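Local coordinates for carbon dioxide concentrating mechanism protein (Nostoc sp., PDB 4N8X), which probably forms the pentameric vertices of the carboxysome shell, the polyhedral compartment in which RuBisCO is sequestered, at residues A81-I86 with L92-K97; Q28-E33 with D53-I58. One frame throughout, in Å; residues are numbered along the deposited sequence.

Contact 1 (A81-I86 with L92-K97); sequences AIIDTI and LIYSKK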
# COMPACT_ATOMS: atom_id res chain seq x y z
N ALA A 81 12.46 12.16 9.49
CA ALA A 81 13.81 12.24 10.05
C ALA A 81 14.79 12.69 8.98
O ALA A 81 14.59 12.40 7.80
CB ALA A 81 14.22 10.86 10.60
N ILE A 82 15.84 13.39 9.39
CA ILE A 82 16.98 13.67 8.52
C ILE A 82 18.11 12.69 8.90
O ILE A 82 18.46 12.53 10.08
CB ILE A 82 17.50 15.12 8.70
CG1 ILE A 82 16.43 16.11 8.24
CG2 ILE A 82 18.87 15.34 7.98
CD1 ILE A 82 16.56 17.52 8.91
N ILE A 83 18.66 12.01 7.91
CA ILE A 83 19.69 11.01 8.18
C ILE A 83 21.05 11.67 8.27
O ILE A 83 21.39 12.49 7.39
CB ILE A 83 19.71 9.95 7.06
CG1 ILE A 83 18.35 9.24 6.99
CG2 ILE A 83 20.77 8.93 7.36
CD1 ILE A 83 18.07 8.66 5.64
N ASP A 84 21.83 11.31 9.30
CA ASP A 84 23.22 11.70 9.41
C ASP A 84 24.14 10.64 8.82
O ASP A 84 25.11 10.95 8.10
CB ASP A 84 23.62 11.77 10.88
CG ASP A 84 23.05 12.96 11.58
OD1 ASP A 84 22.62 13.91 10.91
OD2 ASP A 84 23.06 12.92 12.82
N THR A 85 23.92 9.40 9.23
CA THR A 85 24.76 8.28 8.81
C THR A 85 23.91 7.04 8.65
O THR A 85 22.91 6.85 9.34
CB THR A 85 25.89 7.97 9.80
OG1 THR A 85 25.32 7.52 11.04
CG2 THR A 85 26.77 9.17 10.07
N ILE A 86 24.33 6.19 7.71
CA ILE A 86 23.79 4.85 7.58
C ILE A 86 25.00 3.92 7.69
O ILE A 86 25.85 3.92 6.81
CB ILE A 86 23.08 4.70 6.23
CG1 ILE A 86 21.91 5.68 6.14
CG2 ILE A 86 22.57 3.28 6.02
CD1 ILE A 86 21.29 5.76 4.76
N LEU A 92 30.53 2.80 6.17
CA LEU A 92 29.50 3.81 5.98
C LEU A 92 28.92 3.75 4.58
O LEU A 92 29.62 4.04 3.60
CB LEU A 92 30.09 5.20 6.27
CG LEU A 92 30.87 5.22 7.59
CD1 LEU A 92 31.69 6.49 7.73
CD2 LEU A 92 29.93 5.05 8.77
N ILE A 93 27.66 3.36 4.48
CA ILE A 93 26.93 3.49 3.24
C ILE A 93 26.74 4.98 2.96
O ILE A 93 26.82 5.44 1.80
CB ILE A 93 25.55 2.78 3.31
CG1 ILE A 93 25.62 1.37 2.71
CG2 ILE A 93 24.44 3.61 2.64
CD1 ILE A 93 26.84 1.11 1.83
N TYR A 94 26.52 5.74 4.03
CA TYR A 94 26.21 7.15 3.88
C TYR A 94 26.63 7.98 5.09
O TYR A 94 26.57 7.52 6.24
CB TYR A 94 24.71 7.37 3.60
CG TYR A 94 24.35 8.83 3.55
CD1 TYR A 94 24.57 9.57 2.40
CD2 TYR A 94 23.85 9.48 4.66
CE1 TYR A 94 24.27 10.92 2.35
CE2 TYR A 94 23.53 10.84 4.62
CZ TYR A 94 23.76 11.55 3.47
OH TYR A 94 23.46 12.91 3.43
N SER A 95 27.04 9.22 4.81
CA SER A 95 27.46 10.17 5.83
C SER A 95 27.17 11.59 5.33
O SER A 95 27.58 11.95 4.23
CB SER A 95 28.94 9.99 6.10
OG SER A 95 29.33 10.86 7.14
N LYS A 96 26.45 12.38 6.13
CA LYS A 96 26.01 13.71 5.70
C LYS A 96 27.16 14.72 5.54
O LYS A 96 27.17 15.51 4.59
CB LYS A 96 24.92 14.26 6.64
CG LYS A 96 24.50 15.70 6.32
CD LYS A 96 23.18 16.11 6.98
CE LYS A 96 23.33 16.33 8.47
NZ LYS A 96 22.17 17.12 9.00
N LYS A 97 28.12 14.69 6.44
CA LYS A 97 29.22 15.66 6.38
C LYS A 97 30.01 15.53 5.07
O LYS A 97 30.43 16.53 4.49
CB LYS A 97 30.16 15.50 7.58
CG LYS A 97 29.44 15.63 8.92
CD LYS A 97 28.41 16.76 8.86
CE LYS A 97 28.09 17.34 10.22
NZ LYS A 97 27.40 18.64 10.04
O HOH W 1 21.33 14.06 5.07

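Contact 2 (Q28-E33 with D53-I58); sequences QLVDEE and DEWVLI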
# COMPACT_ATOMS: atom_id res chain seq x y z
N GLN A 28 13.64 12.47 -4.17
CA GLN A 28 14.14 11.46 -5.11
C GLN A 28 14.47 10.24 -4.29
O GLN A 28 15.28 10.33 -3.38
CB GLN A 28 15.40 11.99 -5.85
CG GLN A 28 16.06 10.95 -6.82
CD GLN A 28 17.29 11.49 -7.52
OE1 GLN A 28 17.79 12.55 -7.16
NE2 GLN A 28 17.80 10.74 -8.52
N LEU A 29 13.85 9.11 -4.62
CA LEU A 29 14.00 7.87 -3.86
C LEU A 29 15.40 7.29 -3.94
O LEU A 29 16.11 7.48 -4.91
CB LEU A 29 12.97 6.82 -4.33
CG LEU A 29 11.57 7.09 -3.74
CD1 LEU A 29 11.66 7.22 -2.25
CD2 LEU A 29 10.89 8.32 -4.29
N VAL A 30 15.80 6.60 -2.88
CA VAL A 30 17.12 5.95 -2.80
C VAL A 30 16.87 4.45 -2.68
O VAL A 30 15.89 4.04 -2.02
CB VAL A 30 17.93 6.50 -1.59
CG1 VAL A 30 19.21 5.70 -1.35
CG2 VAL A 30 18.28 8.00 -1.80
N ASP A 31 17.70 3.63 -3.32
CA ASP A 31 17.57 2.18 -3.16
C ASP A 31 18.38 1.67 -1.97
O ASP A 31 19.01 2.46 -1.25
CB ASP A 31 17.89 1.40 -4.46
CG ASP A 31 19.38 1.33 -4.79
OD1 ASP A 31 20.25 1.76 -3.99
OD2 ASP A 31 19.70 0.83 -5.89
N GLU A 32 18.38 0.36 -1.77
CA GLU A 32 18.95 -0.21 -0.55
C GLU A 32 20.45 0.03 -0.48
O GLU A 32 20.99 0.21 0.62
CB GLU A 32 18.67 -1.72 -0.51
CG GLU A 32 18.96 -2.36 0.83
CD GLU A 32 20.41 -2.81 0.95
OE1 GLU A 32 21.07 -2.98 -0.10
OE2 GLU A 32 20.89 -2.98 2.10
N GLU A 33 21.12 0.02 -1.63
CA GLU A 33 22.59 0.17 -1.68
C GLU A 33 23.02 1.65 -1.64
O GLU A 33 24.21 1.95 -1.66
CB GLU A 33 23.16 -0.48 -2.94
CG GLU A 33 23.13 -2.04 -2.96
CD GLU A 33 21.87 -2.61 -3.62
OE1 GLU A 33 21.69 -3.85 -3.62
OE2 GLU A 33 21.05 -1.83 -4.14
N ASP A 53 19.04 18.71 -0.65
CA ASP A 53 20.00 17.63 -0.88
C ASP A 53 20.31 16.79 0.33
O ASP A 53 21.14 15.90 0.27
CB ASP A 53 21.29 18.19 -1.50
CG ASP A 53 21.04 18.79 -2.85
OD1 ASP A 53 20.15 18.28 -3.56
OD2 ASP A 53 21.68 19.80 -3.18
N GLU A 54 19.61 17.03 1.44
CA GLU A 54 19.68 16.12 2.58
C GLU A 54 18.96 14.81 2.25
O GLU A 54 18.01 14.79 1.47
CB GLU A 54 19.07 16.79 3.81
CG GLU A 54 20.02 17.81 4.42
CD GLU A 54 19.52 18.41 5.73
OE1 GLU A 54 18.32 18.68 5.81
OE2 GLU A 54 20.34 18.62 6.65
N TRP A 55 19.45 13.71 2.84
CA TRP A 55 18.76 12.44 2.91
C TRP A 55 17.80 12.40 4.10
O TRP A 55 18.13 12.80 5.22
CB TRP A 55 19.78 11.30 3.02
CG TRP A 55 20.52 11.02 1.72
CD1 TRP A 55 20.80 11.91 0.72
CD2 TRP A 55 21.07 9.76 1.30
NE1 TRP A 55 21.50 11.28 -0.31
CE2 TRP A 55 21.67 9.97 0.02
CE3 TRP A 55 21.12 8.49 1.87
CZ2 TRP A 55 22.32 8.94 -0.68
CZ3 TRP A 55 21.76 7.45 1.15
CH2 TRP A 55 22.35 7.70 -0.10
N VAL A 56 16.61 11.88 3.87
CA VAL A 56 15.58 11.87 4.89
C VAL A 56 14.89 10.51 4.84
O VAL A 56 15.02 9.78 3.86
CB VAL A 56 14.55 12.98 4.60
CG1 VAL A 56 15.20 14.36 4.72
CG2 VAL A 56 13.96 12.81 3.19
N LEU A 57 14.18 10.17 5.92
CA LEU A 57 13.27 9.05 5.92
C LEU A 57 11.85 9.56 5.66
O LEU A 57 11.42 10.56 6.25
CB LEU A 57 13.31 8.37 7.27
CG LEU A 57 14.64 7.72 7.58
CD1 LEU A 57 14.64 7.34 9.03
CD2 LEU A 57 14.71 6.46 6.71
N ILE A 58 11.13 8.84 4.81
CA ILE A 58 9.74 9.11 4.50
C ILE A 58 8.87 7.99 5.09
O ILE A 58 9.16 6.82 4.89
CB ILE A 58 9.53 9.06 2.99
CG1 ILE A 58 10.39 10.12 2.25
CG2 ILE A 58 8.04 9.34 2.65
CD1 ILE A 58 10.12 10.06 0.69

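Contact 1 (A81-I86 with L92-K97)
The ring of Y94 meets I83 at its edge: the carbonyl oxygen I83 O lies near the ring plane, 3.9 Å from Y94 CE2, while I83 CG2 packs against Y94 CD2 at 4.1 Å. W55 stacks on this ring. With CG anti to the backbone N (chi1 176°), the tyrosine runs along strand 77-88, and a water bridges its hydroxyl to I83 O, donating to that carbonyl at 2.8 Å; Y94 OH also bonds to Q99 O. In the antiparallel hairpin I86 N bonds to Y94 O at 3.0 Å. I93 and Y94 together face I86 as a classic beta bulge, and the branched isoleucine suits it: I86 CG2 packs on I93 CG2 at 3.9 Å, I86 CD1 on Y94 CB at 4.0 Å. Shortening I86 to an alanine removes CG2 and CD1, which would probably leave I93 CG2 and Y94 CB without their apolar partner and open a gap beside them. At the polar end, K96 bends at chi3 (73°) to bring NZ within a long 3.8 Å salt bridge of D84 OD1, while D84 OD2 bonds to T13 OG1 of the second subunit. K96 NZ also reaches E54 weakly, and the lysine is probably held loosely between two acids.

Contact 2 (Q28-E33 with D53-I58)
V30 stands over one face of the W55 indole, the valine side chain crossing the ring at about a right angle. Its methyl CG2 makes a CH-pi contact, lying 4.2 Å from the centroid of the W55 six-membered ring and only 8° off the ring normal. The other methyl, CG1, is anti to the backbone N (chi1 171°) and reaches the far rim of the benzene ring, 3.9 Å from W55 CH2. A short, branched valine can touch the flat surface with both methyls, and the broad indole suits its own place because it reaches across the 8.8 Å between V30 CA and W55 CA. Farther along, although the CB of L29 points away, its chain brings CD1 back to I58 CD1, a loose contact at 4.4 Å; the CB of I58 points toward the other segment. No hydrogen bond crosses, since strand 2-11 lies between strands 24-30 and 55-60 in the antiparallel sheet. I3 of that middle strand touches both V30 and W55, E41 of strand 39-44 touches both L29 and I58, and V30 O accepts a bond from Y40 OH of the second subunit, bringing this core of the beta barrel up to the pentamer interface.

W55 ties the two contacts together. Contact 2 places V30 on one face of its indole, and contact 1 supplies Y94 for the opposite face, with Y94 CE1 3.6 Å from W55 CD2, so the tryptophan is sandwiched between strands 24-30 and 91-95. Strands 55-60 and 77-88 are also neighbours in the sheet, probably hydrogen-bonded through I83 N to W55 O at 2.9 Å and through A81 O to L57 N at 2.9 Å. The contact centres lie about 10 Å apart. Both contacts also reach the second subunit: 81-86 pairs with a strand there and extends the sheet across the interface, as befits a tight homopentamer.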